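Local coordinates for protein Cfl (Pectobacterium brasiliense, PDB 7A9J) that is a coronafacic acid ligase of the ATP-dependent AMP-binding enzyme family, which probably activates its carboxylic acid substrate with ATP, at residues D176-Y188 against K197-A209. The protein carries 1 engineered substitution. Residues are numbered along the deposited sequence; the frame is centred on the assembly and turned at random.
Sequences DNIYTDEIASIFY and KGIVYSQKTLIDA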
loop_
_atom_site.group_PDB
_atom_site.type_symbol
_atom_site.label_atom_id
_atom_site.label_comp_id
_atom_site.label_asym_id
_atom_site.label_seq_id
_atom_site.Cartn_x
_atom_site.Cartn_y
_atom_site.Cartn_z
ATOM N N ASP A 176 30.854 5.958 -9.985
ATOM C CA ASP A 176 29.558 6.517 -10.400
ATOM C C ASP A 176 29.383 7.890 -9.764
ATOM O O ASP A 176 29.710 8.080 -8.591
ATOM C CB ASP A 176 28.381 5.619 -9.990
ATOM C CG ASP A 176 28.461 4.236 -10.625
ATOM O OD1 ASP A 176 28.275 4.144 -11.864
ATOM O OD2 ASP A 176 28.767 3.266 -9.886
ATOM N N ASN A 177 28.904 8.860 -10.537
ATOM C CA ASN A 177 28.637 10.195 -10.001
ATOM C C ASN A 177 27.130 10.415 -10.003
ATOM O O ASN A 177 26.535 10.708 -11.048
ATOM C CB ASN A 177 29.371 11.252 -10.798
ATOM C CG ASN A 177 30.852 11.063 -10.710
ATOM O OD1 ASN A 177 31.401 10.966 -9.606
ATOM N ND2 ASN A 177 31.503 10.922 -11.857
ATOM N N ILE A 178 26.524 10.239 -8.836
ATOM C CA ILE A 178 25.062 10.299 -8.651
ATOM C C ILE A 178 24.765 11.556 -7.849
ATOM O O ILE A 178 25.399 11.786 -6.819
ATOM C CB ILE A 178 24.513 9.066 -7.900
ATOM C CG1 ILE A 178 24.907 7.734 -8.556
ATOM C CG2 ILE A 178 22.993 9.149 -7.737
ATOM C CD1 ILE A 178 24.620 7.629 -9.994
ATOM N N TYR A 179 23.810 12.379 -8.317
ATOM C CA TYR A 179 23.467 13.641 -7.669
ATOM C C TYR A 179 22.010 13.600 -7.249
ATOM O O TYR A 179 21.211 12.904 -7.865
ATOM C CB TYR A 179 23.696 14.838 -8.601
ATOM C CG TYR A 179 25.133 14.927 -9.020
ATOM C CD1 TYR A 179 26.057 15.514 -8.191
ATOM C CD2 TYR A 179 25.578 14.354 -10.218
ATOM C CE1 TYR A 179 27.405 15.569 -8.551
ATOM C CE2 TYR A 179 26.902 14.407 -10.570
ATOM C CZ TYR A 179 27.807 15.017 -9.730
ATOM O OH TYR A 179 29.135 15.079 -10.078
ATOM N N THR A 180 21.676 14.251 -6.139
ATOM C CA THR A 180 20.345 13.988 -5.583
ATOM C C THR A 180 19.223 14.556 -6.443
ATOM O O THR A 180 18.111 14.028 -6.389
ATOM C CB THR A 180 20.223 14.512 -4.156
ATOM O OG1 THR A 180 20.480 15.917 -4.166
ATOM C CG2 THR A 180 21.263 13.843 -3.286
ATOM N N ASP A 181 19.495 15.546 -7.300
ATOM C CA ASP A 181 18.415 16.034 -8.156
ATOM C C ASP A 181 18.147 15.143 -9.377
ATOM O O ASP A 181 17.156 15.379 -10.099
ATOM C CB ASP A 181 18.727 17.475 -8.604
ATOM C CG ASP A 181 20.071 17.596 -9.279
ATOM O OD1 ASP A 181 20.109 18.122 -10.395
ATOM O OD2 ASP A 181 21.091 17.176 -8.687
ATOM N N GLU A 182 18.985 14.147 -9.657
ATOM C CA GLU A 182 18.768 13.336 -10.855
ATOM C C GLU A 182 17.604 12.374 -10.700
ATOM O O GLU A 182 17.253 11.943 -9.591
ATOM C CB GLU A 182 20.050 12.561 -11.215
ATOM C CG GLU A 182 21.099 13.525 -11.632
ATOM C CD GLU A 182 22.471 12.866 -11.842
ATOM O OE1 GLU A 182 22.849 11.990 -11.019
ATOM O OE2 GLU A 182 23.127 13.230 -12.824
ATOM N N ILE A 183 17.012 11.994 -11.847
ATOM C CA ILE A 183 15.915 11.032 -11.810
ATOM C C ILE A 183 16.401 9.703 -11.298
ATOM O O ILE A 183 17.475 9.208 -11.678
ATOM C CB ILE A 183 15.268 10.835 -13.189
ATOM C CG1 ILE A 183 14.776 12.150 -13.714
ATOM C CG2 ILE A 183 14.119 9.783 -13.099
ATOM C CD1 ILE A 183 14.518 12.142 -15.192
ATOM N N ALA A 184 15.615 9.124 -10.406
ATOM C CA ALA A 184 15.850 7.783 -9.900
ATOM C C ALA A 184 14.879 6.742 -10.415
ATOM O O ALA A 184 15.294 5.610 -10.676
ATOM C CB ALA A 184 15.810 7.790 -8.380
ATOM N N SER A 185 13.578 7.072 -10.530
ATOM C CA SER A 185 12.608 6.047 -10.881
ATOM C C SER A 185 11.339 6.716 -11.410
ATOM O O SER A 185 11.155 7.938 -11.317
ATOM C CB SER A 185 12.280 5.172 -9.666
ATOM O OG SER A 185 11.554 5.967 -8.758
ATOM N N ILE A 186 10.526 5.915 -12.088
ATOM C CA ILE A 186 9.223 6.366 -12.565
ATOM C C ILE A 186 8.224 5.352 -12.070
ATOM O O ILE A 186 8.332 4.172 -12.414
ATOM C CB ILE A 186 9.155 6.470 -14.100
ATOM C CG1 ILE A 186 10.148 7.480 -14.630
ATOM C CG2 ILE A 186 7.712 6.965 -14.485
ATOM C CD1 ILE A 186 10.309 7.442 -16.182
ATOM N N PHE A 187 7.245 5.804 -11.280
ATOM C CA PHE A 187 6.263 4.920 -10.659
ATOM C C PHE A 187 4.918 5.229 -11.302
ATOM O O PHE A 187 4.342 6.309 -11.070
ATOM C CB PHE A 187 6.204 5.151 -9.145
ATOM C CG PHE A 187 7.406 4.707 -8.368
ATOM C CD1 PHE A 187 8.372 3.822 -8.877
ATOM C CD2 PHE A 187 7.568 5.168 -7.064
ATOM C CE1 PHE A 187 9.494 3.418 -8.091
ATOM C CE2 PHE A 187 8.618 4.771 -6.305
ATOM C CZ PHE A 187 9.625 3.852 -6.809
ATOM N N TYR A 188 4.415 4.296 -12.115
ATOM C CA TYR A 188 3.189 4.537 -12.870
ATOM C C TYR A 188 1.985 4.287 -11.971
ATOM O O TYR A 188 1.938 3.277 -11.271
ATOM C CB TYR A 188 3.104 3.642 -14.104
ATOM C CG TYR A 188 3.821 4.243 -15.293
ATOM C CD1 TYR A 188 5.168 3.893 -15.541
ATOM C CD2 TYR A 188 3.226 5.166 -16.122
ATOM C CE1 TYR A 188 5.860 4.466 -16.612
ATOM C CE2 TYR A 188 3.920 5.728 -17.189
ATOM C CZ TYR A 188 5.267 5.359 -17.395
ATOM O OH TYR A 188 5.985 5.884 -18.468
ATOM N N LYS A 197 -0.126 7.574 -15.446
ATOM C CA LYS A 197 0.666 8.736 -15.087
ATOM C C LYS A 197 1.969 8.246 -14.488
ATOM O O LYS A 197 1.963 7.558 -13.451
ATOM C CB LYS A 197 -0.065 9.645 -14.093
ATOM C CG LYS A 197 -1.383 10.269 -14.556
ATOM C CD LYS A 197 -1.770 11.309 -13.505
ATOM C CE LYS A 197 -1.489 10.759 -12.080
ATOM N NZ LYS A 197 -1.227 11.778 -11.002
ATOM N N GLY A 198 3.082 8.570 -15.151
ATOM C CA GLY A 198 4.376 8.166 -14.650
ATOM C C GLY A 198 4.890 9.185 -13.658
ATOM O O GLY A 198 5.345 10.244 -14.059
ATOM N N ILE A 199 4.835 8.866 -12.372
ATOM C CA ILE A 199 5.267 9.808 -11.345
ATOM C C ILE A 199 6.776 9.690 -11.211
ATOM O O ILE A 199 7.314 8.608 -10.985
ATOM C CB ILE A 199 4.582 9.527 -10.004
ATOM C CG1 ILE A 199 3.051 9.538 -10.179
ATOM C CG2 ILE A 199 5.048 10.518 -8.967
ATOM C CD1 ILE A 199 2.520 10.832 -10.749
ATOM N N VAL A 200 7.463 10.805 -11.382
ATOM C CA VAL A 200 8.918 10.797 -11.466
ATOM C C VAL A 200 9.471 11.148 -10.097
ATOM O O VAL A 200 9.150 12.202 -9.544
ATOM C CB VAL A 200 9.419 11.776 -12.537
ATOM C CG1 VAL A 200 10.972 11.729 -12.610
ATOM C CG2 VAL A 200 8.792 11.380 -13.887
ATOM N N TYR A 201 10.323 10.277 -9.590
ATOM C CA TYR A 201 11.083 10.465 -8.344
ATOM C C TYR A 201 12.526 10.784 -8.686
ATOM O O TYR A 201 13.122 10.088 -9.518
ATOM C CB TYR A 201 11.135 9.185 -7.541
ATOM C CG TYR A 201 9.887 8.880 -6.756
ATOM C CD1 TYR A 201 8.641 8.866 -7.356
ATOM C CD2 TYR A 201 10.006 8.499 -5.422
ATOM C CE1 TYR A 201 7.501 8.581 -6.622
ATOM C CE2 TYR A 201 8.878 8.160 -4.675
ATOM C CZ TYR A 201 7.644 8.165 -5.290
ATOM O OH TYR A 201 6.496 7.809 -4.578
ATOM N N SER A 202 13.089 11.810 -8.039
ATOM C CA SER A 202 14.539 11.956 -8.032
ATOM C C SER A 202 15.160 11.103 -6.925
ATOM O O SER A 202 14.465 10.467 -6.120
ATOM C CB SER A 202 14.928 13.422 -7.853
ATOM O OG SER A 202 14.569 13.825 -6.538
ATOM N N GLN A 203 16.505 11.023 -6.965
ATOM C CA GLN A 203 17.237 10.475 -5.829
ATOM C C GLN A 203 16.766 11.110 -4.521
ATOM O O GLN A 203 16.544 10.399 -3.523
ATOM C CB GLN A 203 18.749 10.642 -6.044
ATOM C CG GLN A 203 19.275 9.840 -7.252
ATOM C CD GLN A 203 19.634 8.391 -6.889
ATOM O OE1 GLN A 203 19.601 8.009 -5.729
ATOM N NE2 GLN A 203 20.032 7.595 -7.905
ATOM N N LYS A 204 16.579 12.435 -4.513
ATOM C CA LYS A 204 16.092 13.113 -3.314
ATOM C C LYS A 204 14.660 12.710 -2.945
ATOM O O LYS A 204 14.376 12.521 -1.753
ATOM C CB LYS A 204 16.172 14.634 -3.472
ATOM C CG LYS A 204 15.832 15.370 -2.163
ATOM C CD LYS A 204 16.027 16.906 -2.301
ATOM C CE LYS A 204 15.896 17.635 -0.945
ATOM N NZ LYS A 204 14.691 17.267 -0.153
ATOM N N THR A 205 13.727 12.639 -3.927
ATOM C CA THR A 205 12.393 12.138 -3.594
ATOM C C THR A 205 12.478 10.813 -2.854
ATOM O O THR A 205 11.796 10.588 -1.830
ATOM C CB THR A 205 11.527 11.897 -4.843
ATOM O OG1 THR A 205 11.639 12.984 -5.763
ATOM C CG2 THR A 205 10.030 11.816 -4.404
ATOM N N LEU A 206 13.334 9.917 -3.351
ATOM C CA LEU A 206 13.401 8.607 -2.744
ATOM C C LEU A 206 14.000 8.674 -1.330
ATOM O O LEU A 206 13.508 7.992 -0.424
ATOM C CB LEU A 206 14.226 7.711 -3.668
ATOM C CG LEU A 206 14.088 6.236 -3.475
ATOM C CD1 LEU A 206 12.639 5.793 -3.688
ATOM C CD2 LEU A 206 15.043 5.603 -4.532
ATOM N N ILE A 207 15.073 9.455 -1.152
ATOM C CA ILE A 207 15.636 9.689 0.187
ATOM C C ILE A 207 14.505 10.146 1.131
ATOM O O ILE A 207 14.317 9.600 2.225
ATOM C CB ILE A 207 16.742 10.753 0.112
ATOM C CG1 ILE A 207 18.008 10.237 -0.654
ATOM C CG2 ILE A 207 17.141 11.290 1.514
ATOM C CD1 ILE A 207 18.931 11.384 -0.915
ATOM N N ASP A 208 13.762 11.174 0.715
ATOM C CA ASP A 208 12.748 11.752 1.599
ATOM C C ASP A 208 11.576 10.786 1.799
ATOM O O ASP A 208 11.032 10.685 2.905
ATOM C CB ASP A 208 12.272 13.108 1.045
ATOM C CG ASP A 208 13.421 14.164 1.045
ATOM O OD1 ASP A 208 14.334 14.032 1.901
ATOM O OD2 ASP A 208 13.394 15.121 0.234
ATOM N N ALA A 209 11.224 10.011 0.760
ATOM C CA ALA A 209 10.160 9.027 0.909
ATOM C C ALA A 209 10.577 7.880 1.830
ATOM O O ALA A 209 9.752 7.342 2.592
ATOM C CB ALA A 209 9.761 8.487 -0.459
HETATM O O HOH W 1 19.311 7.561 -10.414
#
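F187 turns an edge toward one face of the Y201 ring in an edge-to-face pair, F187 CD2 standing 3.4 Å from Y201 CE1 and the planes inclined at 54°. T205 CG2 lies over the opposite face of Y201, while S185 OG, buried without a hydrogen-bonding partner, sits over a face of F187, and Y201 OH lies in plane at the F187 edge. Y201 comes within about 4 Å of the bound 6-ethyl-1-oxo-indene-4-carboxylic acid and is hydrogen-bonded to G340 O of its pocket, so the hairpin flanks the site. On the opposite face of the sheet, that of I186 and Y188, G198 CA makes a CH-pi contact with one face of Y188, 3.8 Å from the ring centroid, and I186 CG2 packs on that glycine. A classic beta bulge shifts the register of the two antiparallel strands by one: Y201 O accepts from both A184 N (2.8 Å) and S185 N (3.2 Å). Beyond it S202, the helix N-cap, forms a capping box with T205: T205 N donates to S202 OG (3.0 Å), S202 N to T205 OG1 (2.9 Å). The turn 179-182 meets this helix start, with Q203 N hydrogen-bonded to E182 O and K204 N to T180 O. Bent at chi2 (-86°), Q203 lies across I178 CG2, and a water links Q203 NE2 to I183 O. Strand 183-188 borders strand 98-101, strand 198-202 pairs with strand 388-390, and L93 of helix 83-95 packs on A184, Q203 and L206.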